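Local structure of phosphatidylglycerol lysyltransferase C-terminal domain-containing protein (Bacteroides thetaiotaomicron, 2HQY) at residues Val47-Leu52 with Leu73-Arg78; Ser22-Cys27 with Ala63-Val68. The protein is of unknown function but binds coenzyme A and is probably an acyl- or aminoacyltransferase of the acetyltransferase (GNAT-like) kind. All blocks are in the same frame, centred on the assembly; numbering follows the deposited sequence.

Contact 1. Residues Val47-Leu52 with Leu73-Arg78; sequences VIDDFL and LKAVLR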
ATOM      1  N   VAL A  47      16.156  11.637   1.894  1.00 23.14           N
ATOM      2  CA  VAL A  47      17.208  12.349   2.604  1.00 24.85           C
ATOM      3  C   VAL A  47      17.352  13.744   1.931  1.00 26.20           C
ATOM      4  O   VAL A  47      17.569  13.877   0.709  1.00 26.15           O
ATOM      5  CB  VAL A  47      18.512  11.518   2.680  1.00 24.99           C
ATOM      6  CG1 VAL A  47      19.591  12.254   3.500  1.00 25.71           C
ATOM      7  CG2 VAL A  47      18.221  10.153   3.279  1.00 24.64           C
ATOM      8  N   ILE A  48      17.174  14.795   2.721  1.00 27.48           N
ATOM      9  CA  ILE A  48      17.485  16.131   2.251  1.00 29.08           C
ATOM     10  C   ILE A  48      18.218  16.927   3.323  1.00 29.53           C
ATOM     11  O   ILE A  48      17.794  16.962   4.490  1.00 29.40           O
ATOM     12  CB  ILE A  48      16.234  16.900   1.797  1.00 29.36           C
ATOM     13  CG1 ILE A  48      15.133  16.825   2.855  1.00 28.95           C
ATOM     14  CG2 ILE A  48      15.761  16.379   0.423  1.00 30.73           C
ATOM     15  CD1 ILE A  48      14.058  17.884   2.698  1.00 34.04           C
ATOM     16  N   ASP A  49      19.304  17.592   2.921  1.00 30.15           N
ATOM     17  CA  ASP A  49      20.043  18.452   3.846  1.00 30.16           C
ATOM     18  C   ASP A  49      20.567  17.673   5.076  1.00 29.12           C
ATOM     19  O   ASP A  49      20.522  18.217   6.183  1.00 29.57           O
ATOM     20  CB  ASP A  49      19.123  19.594   4.345  1.00 30.82           C
ATOM     21  CG  ASP A  49      18.839  20.682   3.273  1.00 34.38           C
ATOM     22  OD1 ASP A  49      19.339  20.583   2.126  1.00 36.61           O
ATOM     23  OD2 ASP A  49      18.100  21.649   3.598  1.00 36.56           O
ATOM     24  N   ASP A  50      21.029  16.426   4.902  1.00 27.72           N
ATOM     25  CA  ASP A  50      21.464  15.555   6.036  1.00 26.77           C
ATOM     26  C   ASP A  50      20.345  15.136   7.055  1.00 25.12           C
ATOM     27  O   ASP A  50      20.627  14.648   8.169  1.00 25.03           O
ATOM     28  CB  ASP A  50      22.649  16.171   6.794  1.00 28.29           C
ATOM     29  CG  ASP A  50      23.954  16.202   5.962  1.00 30.67           C
ATOM     30  OD1 ASP A  50      24.286  15.181   5.317  1.00 35.14           O
ATOM     31  OD2 ASP A  50      24.662  17.237   5.976  1.00 35.01           O
ATOM     32  N   PHE A  51      19.089  15.336   6.686  1.00 22.83           N
ATOM     33  CA  PHE A  51      17.986  14.814   7.501  1.00 20.20           C
ATOM     34  C   PHE A  51      17.227  13.735   6.741  1.00 19.94           C
ATOM     35  O   PHE A  51      17.132  13.780   5.508  1.00 20.40           O
ATOM     36  CB  PHE A  51      16.978  15.904   7.809  1.00 20.14           C
ATOM     37  CG  PHE A  51      17.455  16.958   8.759  1.00 17.60           C
ATOM     38  CD1 PHE A  51      17.147  16.875  10.116  1.00 19.05           C
ATOM     39  CD2 PHE A  51      18.120  18.090   8.276  1.00 18.18           C
ATOM     40  CE1 PHE A  51      17.522  17.899  11.020  1.00 20.41           C
ATOM     41  CE2 PHE A  51      18.502  19.117   9.143  1.00 19.03           C
ATOM     42  CZ  PHE A  51      18.202  19.019  10.528  1.00 21.48           C
ATOM     43  N   LEU A  52      16.633  12.819   7.497  1.00 17.95           N
ATOM     44  CA  LEU A  52      15.719  11.817   6.961  1.00 17.29           C
ATOM     45  C   LEU A  52      14.315  12.379   7.153  1.00 16.85           C
ATOM     46  O   LEU A  52      13.927  12.700   8.288  1.00 18.00           O
ATOM     47  CB  LEU A  52      15.878  10.509   7.730  1.00 16.71           C
ATOM     48  CG  LEU A  52      14.825   9.427   7.478  1.00 16.70           C
ATOM     49  CD1 LEU A  52      14.761   9.061   6.007  1.00 17.43           C
ATOM     50  CD2 LEU A  52      15.121   8.208   8.364  1.00 17.22           C
ATOM     51  N   LEU A  73      17.932  22.744  10.701  1.00 22.54           N
ATOM     52  CA  LEU A  73      16.511  22.412  10.793  1.00 23.12           C
ATOM     53  C   LEU A  73      15.650  23.437  10.075  1.00 22.70           C
ATOM     54  O   LEU A  73      14.692  23.068   9.409  1.00 22.80           O
ATOM     55  CB  LEU A  73      16.066  22.276  12.256  1.00 23.18           C
ATOM     56  CG  LEU A  73      14.614  21.848  12.526  1.00 23.59           C
ATOM     57  CD1 LEU A  73      14.304  20.473  11.922  1.00 22.94           C
ATOM     58  CD2 LEU A  73      14.333  21.851  14.035  1.00 24.58           C
ATOM     59  N   LYS A  74      15.986  24.722  10.194  1.00 22.55           N
ATOM     60  CA  LYS A  74      15.176  25.752   9.531  1.00 22.32           C
ATOM     61  C   LYS A  74      15.202  25.611   8.011  1.00 22.19           C
ATOM     62  O   LYS A  74      14.171  25.788   7.348  1.00 22.42           O
ATOM     63  CB  LYS A  74      15.582  27.165   9.956  1.00 22.35           C
ATOM     64  CG  LYS A  74      14.499  28.171   9.667  1.00 24.05           C
ATOM     65  N   ALA A  75      16.368  25.277   7.458  1.00 21.66           N
ATOM     66  CA  ALA A  75      16.501  25.093   6.012  1.00 21.75           C
ATOM     67  C   ALA A  75      15.659  23.914   5.549  1.00 21.61           C
ATOM     68  O   ALA A  75      15.022  23.971   4.497  1.00 21.55           O
ATOM     69  CB  ALA A  75      17.947  24.879   5.617  1.00 22.16           C
ATOM     70  N   VAL A  76      15.654  22.834   6.326  1.00 21.48           N
ATOM     71  CA  VAL A  76      14.949  21.635   5.872  1.00 22.04           C
ATOM     72  C   VAL A  76      13.431  21.824   5.960  1.00 21.98           C
ATOM     73  O   VAL A  76      12.684  21.415   5.044  1.00 22.05           O
ATOM     74  CB  VAL A  76      15.465  20.352   6.588  1.00 22.20           C
ATOM     75  CG1 VAL A  76      14.998  20.287   8.028  1.00 22.95           C
ATOM     76  CG2 VAL A  76      15.043  19.112   5.814  1.00 23.78           C
ATOM     77  N   LEU A  77      12.984  22.482   7.032  1.00 21.55           N
ATOM     78  CA  LEU A  77      11.576  22.857   7.177  1.00 21.83           C
ATOM     79  C   LEU A  77      11.078  23.744   6.057  1.00 22.33           C
ATOM     80  O   LEU A  77       9.974  23.554   5.573  1.00 22.02           O
ATOM     81  CB  LEU A  77      11.300  23.499   8.535  1.00 21.93           C
ATOM     82  CG  LEU A  77      11.435  22.547   9.725  1.00 22.70           C
ATOM     83  CD1 LEU A  77      10.988  23.268  10.988  1.00 26.38           C
ATOM     84  CD2 LEU A  77      10.688  21.218   9.529  1.00 25.60           C
ATOM     85  N   ARG A  78      11.897  24.712   5.641  1.00 21.51           N
ATOM     86  CA  ARG A  78      11.584  25.525   4.465  1.00 22.30           C
ATOM     87  C   ARG A  78      11.325  24.661   3.221  1.00 21.81           C
ATOM     88  O   ARG A  78      10.367  24.902   2.487  1.00 21.87           O
ATOM     89  CB  ARG A  78      12.705  26.558   4.211  1.00 22.16           C
ATOM     90  CG  ARG A  78      12.478  27.456   2.994  1.00 24.69           C
ATOM     91  CD  ARG A  78      13.424  28.681   3.006  1.00 24.03           C
TER
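V76 meets both F51 and I48, and these apolar touches carry the contact. Its CG1 methyl lies over one face of the F51 ring in a CH-pi contact. CG1 is 4.0 Å from the ring centroid and 18° off the ring normal. The other methyl, V76 CG2, lies anti to the backbone N and meets I48 CD1 at 3.5 Å, which is tight for two carbons. F51 CZ reaches the start of the helix, 3.7 Å from L73 N. F51 CE1 also touches L73 CD1 at 4.2 Å. An alanine in place of F51 would probably leave V76 CG1 and L73 CD1 without their aromatic partner and open a gap under the helix start.

D49 OD2 comes within 3.8 Å of A75 CB, a plain touch with no hydrogen bond across the contact. D49 OD1 is paired in a salt bridge with K79, further along the same helix.

I48 to F51 form a type I' turn, the tight link of a beta hairpin. The contact packs this turn between strands 44-48 and 51-58 against the first turns of helix 73-87. P67 of strand 61-69 touches both F51 and V76, and I107 of helix 98-107 touches L73.

Contact 2. Residues Ser22-Cys27 with Ala63-Val68; sequences SDRRNC and AYMMPV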
ATOM      1  N   SER A  22      19.657   8.203  16.623  1.00 21.19           N
ATOM      2  CA  SER A  22      18.830   9.336  17.055  1.00 21.29           C
ATOM      3  C   SER A  22      18.346   9.132  18.481  1.00 21.52           C
ATOM      4  O   SER A  22      18.430   8.027  19.020  1.00 21.63           O
ATOM      5  CB  SER A  22      17.631   9.522  16.120  1.00 21.37           C
ATOM      6  OG  SER A  22      16.606   8.580  16.412  1.00 23.08           O
ATOM      7  N   ASP A  23      17.824  10.187  19.095  1.00 21.63           N
ATOM      8  CA  ASP A  23      17.212  10.006  20.407  1.00 23.22           C
ATOM      9  C   ASP A  23      15.685   9.925  20.333  1.00 22.65           C
ATOM     10  O   ASP A  23      14.988  10.097  21.319  1.00 23.12           O
ATOM     11  CB  ASP A  23      17.758  11.042  21.418  1.00 24.56           C
ATOM     12  CG  ASP A  23      19.130  10.610  22.003  1.00 28.29           C
ATOM     13  OD1 ASP A  23      19.345   9.401  22.352  1.00 29.89           O
ATOM     14  OD2 ASP A  23      20.010  11.488  22.107  1.00 34.55           O
ATOM     15  N   ARG A  24      15.184   9.593  19.147  1.00 21.48           N
ATOM     16  CA  ARG A  24      13.746   9.441  18.928  1.00 21.33           C
ATOM     17  C   ARG A  24      13.271   8.052  19.330  1.00 20.09           C
ATOM     18  O   ARG A  24      13.805   7.064  18.862  1.00 19.70           O
ATOM     19  CB  ARG A  24      13.444   9.706  17.452  1.00 22.55           C
ATOM     20  CG  ARG A  24      14.039  11.031  16.989  1.00 25.24           C
ATOM     21  CD  ARG A  24      13.114  12.187  17.298  1.00 29.22           C
ATOM     22  NE  ARG A  24      12.042  12.166  16.323  1.00 32.21           N
ATOM     23  CZ  ARG A  24      12.055  12.823  15.165  1.00 31.38           C
ATOM     24  NH1 ARG A  24      11.026  12.682  14.345  1.00 30.39           N
ATOM     25  NH2 ARG A  24      13.080  13.622  14.834  1.00 29.75           N
ATOM     26  N   ARG A  25      12.259   7.987  20.192  1.00 18.99           N
ATOM     27  CA  ARG A  25      11.782   6.709  20.706  1.00 18.41           C
ATOM     28  C   ARG A  25      10.389   6.320  20.202  1.00 18.65           C
ATOM     29  O   ARG A  25       9.852   5.276  20.572  1.00 18.22           O
ATOM     30  CB  ARG A  25      11.827   6.721  22.230  1.00 19.02           C
ATOM     31  CG  ARG A  25      13.222   6.973  22.761  1.00 19.60           C
ATOM     32  CD  ARG A  25      13.272   6.816  24.261  1.00 21.25           C
ATOM     33  NE  ARG A  25      12.456   7.805  24.962  1.00 22.16           N
ATOM     34  CZ  ARG A  25      12.216   7.785  26.276  1.00 24.76           C
ATOM     35  NH1 ARG A  25      12.707   6.813  27.040  1.00 23.95           N
ATOM     36  NH2 ARG A  25      11.468   8.731  26.832  1.00 23.74           N
ATOM     37  N   ASN A  26       9.790   7.152  19.360  1.00 18.41           N
ATOM     38  CA  ASN A  26       8.412   6.846  18.985  1.00 18.79           C
ATOM     39  C   ASN A  26       8.288   5.695  17.980  1.00 16.88           C
ATOM     40  O   ASN A  26       9.137   5.533  17.069  1.00 15.59           O
ATOM     41  CB  ASN A  26       7.637   8.080  18.585  1.00 21.13           C
ATOM     42  CG  ASN A  26       8.113   8.654  17.320  1.00 24.10           C
ATOM     43  OD1 ASN A  26       9.243   9.126  17.233  1.00 31.01           O
ATOM     44  ND2 ASN A  26       7.233   8.684  16.326  1.00 29.89           N
ATOM     45  N   CYS A  27       7.256   4.881  18.186  1.00 16.02           N
ATOM     46  CA  CYS A  27       7.128   3.606  17.483  1.00 16.71           C
ATOM     47  C   CYS A  27       6.954   3.821  16.003  1.00 16.33           C
ATOM     48  O   CYS A  27       7.222   2.916  15.213  1.00 16.15           O
ATOM     49  CB  CYS A  27       5.947   2.779  18.036  1.00 17.74           C
ATOM     50  SG  CYS A  27       4.313   3.482  17.750  1.00 18.78           S
ATOM     51  N   ALA A  63       0.773  14.852   5.622  1.00 17.65           N
ATOM     52  CA  ALA A  63       1.586  15.115   6.810  1.00 18.23           C
ATOM     53  C   ALA A  63       3.026  14.684   6.605  1.00 17.97           C
ATOM     54  O   ALA A  63       3.301  13.799   5.792  1.00 17.96           O
ATOM     55  CB  ALA A  63       1.007  14.419   8.022  1.00 19.01           C
ATOM     56  N   TYR A  64       3.930  15.340   7.331  1.00 16.05           N
ATOM     57  CA  TYR A  64       5.365  15.005   7.314  1.00 17.10           C
ATOM     58  C   TYR A  64       5.751  14.617   8.732  1.00 17.98           C
ATOM     59  O   TYR A  64       5.085  15.004   9.681  1.00 19.28           O
ATOM     60  CB  TYR A  64       6.189  16.228   6.842  1.00 16.24           C
ATOM     61  CG  TYR A  64       5.796  16.681   5.439  1.00 16.37           C
ATOM     62  CD1 TYR A  64       6.514  16.256   4.307  1.00 15.39           C
ATOM     63  CD2 TYR A  64       4.685  17.515   5.235  1.00 17.02           C
ATOM     64  CE1 TYR A  64       6.149  16.677   3.002  1.00 15.48           C
ATOM     65  CE2 TYR A  64       4.318  17.942   3.933  1.00 15.56           C
ATOM     66  CZ  TYR A  64       5.060  17.499   2.838  1.00 15.74           C
ATOM     67  OH  TYR A  64       4.679  17.927   1.583  1.00 17.08           O
ATOM     68  N   MET A  65       6.800  13.815   8.895  1.00 19.18           N
ATOM     69  CA  MET A  65       7.302  13.541  10.230  1.00 19.74           C
ATOM     70  C   MET A  65       8.288  14.659  10.612  1.00 20.21           C
ATOM     71  O   MET A  65       8.804  15.347   9.742  1.00 20.11           O
ATOM     72  CB  MET A  65       7.973  12.152  10.225  1.00 19.42           C
ATOM     73  CG  MET A  65       8.480  11.650  11.587  1.00 23.49           C
ATOM     74  SD  MET A  65       7.163  10.950  12.649  1.00 26.63           S
ATOM     75  CE  MET A  65       6.791   9.450  11.769  1.00 27.23           C
ATOM     76  N   MET A  66       8.513  14.880  11.912  1.00 19.82           N
ATOM     77  CA  MET A  66       9.606  15.734  12.343  1.00 21.19           C
ATOM     78  C   MET A  66      10.898  15.140  11.737  1.00 20.41           C
ATOM     79  O   MET A  66      11.137  13.937  11.882  1.00 20.91           O
ATOM     80  CB  MET A  66       9.666  15.784  13.887  1.00 21.67           C
ATOM     81  CG  MET A  66      10.767  16.697  14.487  1.00 22.89           C
ATOM     82  SD  MET A  66      10.577  18.503  14.269  1.00 21.77           S
ATOM     83  CE  MET A  66      11.986  19.105  15.243  1.00 23.70           C
ATOM     84  N   PRO A  67      11.692  15.957  11.008  1.00 20.39           N
ATOM     85  CA  PRO A  67      12.947  15.481  10.416  1.00 20.08           C
ATOM     86  C   PRO A  67      13.870  14.819  11.429  1.00 19.82           C
ATOM     87  O   PRO A  67      14.017  15.302  12.559  1.00 19.83           O
ATOM     88  CB  PRO A  67      13.577  16.756   9.870  1.00 20.21           C
ATOM     89  CG  PRO A  67      12.366  17.635   9.532  1.00 20.00           C
ATOM     90  CD  PRO A  67      11.444  17.380  10.676  1.00 20.68           C
ATOM     91  N   VAL A  68      14.475  13.716  11.010  1.00 18.70           N
ATOM     92  CA  VAL A  68      15.403  12.974  11.851  1.00 18.71           C
ATOM     93  C   VAL A  68      16.824  13.286  11.391  1.00 18.64           C
ATOM     94  O   VAL A  68      17.181  13.069  10.234  1.00 18.63           O
ATOM     95  CB  VAL A  68      15.154  11.444  11.769  1.00 18.54           C
ATOM     96  CG1 VAL A  68      16.120  10.685  12.666  1.00 18.15           C
ATOM     97  CG2 VAL A  68      13.713  11.111  12.182  1.00 19.73           C
TER
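R24 NH1 donates to M66 O at 2.8 Å, with a nearly straight N-H...O angle of 174°. Its second terminal nitrogen, NH2, donates to P67 O at 3.0 Å in a more bent bond of 150°. Both oxygens lie in the guanidinium plane, at its edge. Each nitrogen sits above the plane of the carbonyl it binds. Two bonds to successive carbonyls hold the flat group against rotation.

V68 CG2 lies over one face of the guanidinium, offset toward the rim, and is 3.7 Å from R24 NH2. M66 CB comes to 3.4 Å from R24 NH1, and the two side chains cross at about a right angle. M65 CG touches the edge of the group.

Beside R24, S22 CB packs on V68 CG1 at 3.9 Å. S22 OG accepts from R24 N at 3.2 Å, an ST turn, and is also hydrogen-bonded to T19 O. N26 adds a looser touch, with ND2 4.3 Å from M65 SD.

A buried cationic group thus meets neutral backbone oxygens and no acid across this contact. The carbonyl dipoles probably offset part of its charge, and the loop is tied to main chain at M66 and P67, where strand 61-69 is irregular.

The two contacts meet at strand 61-69 and its neighbours. Contact 2 is buried, whereas contact 1 is partly buried and farther from the centre of the chain. Their centres are about 13 Å apart. Strand 51-58 pairs with strand 61-69, and L52 N probably bonds to V68 O at 2.8 Å. L73 CD2 packs on M66 CE. The segment 63-68 therefore meets the 22-27 loop as well as the hairpin and helix of contact 1. Chemistry differs with place: contact 1 is apolar packing of a hairpin on a helix, while contact 2 rests on an arginine bonded to backbone. Both lie away from the coenzyme A pocket.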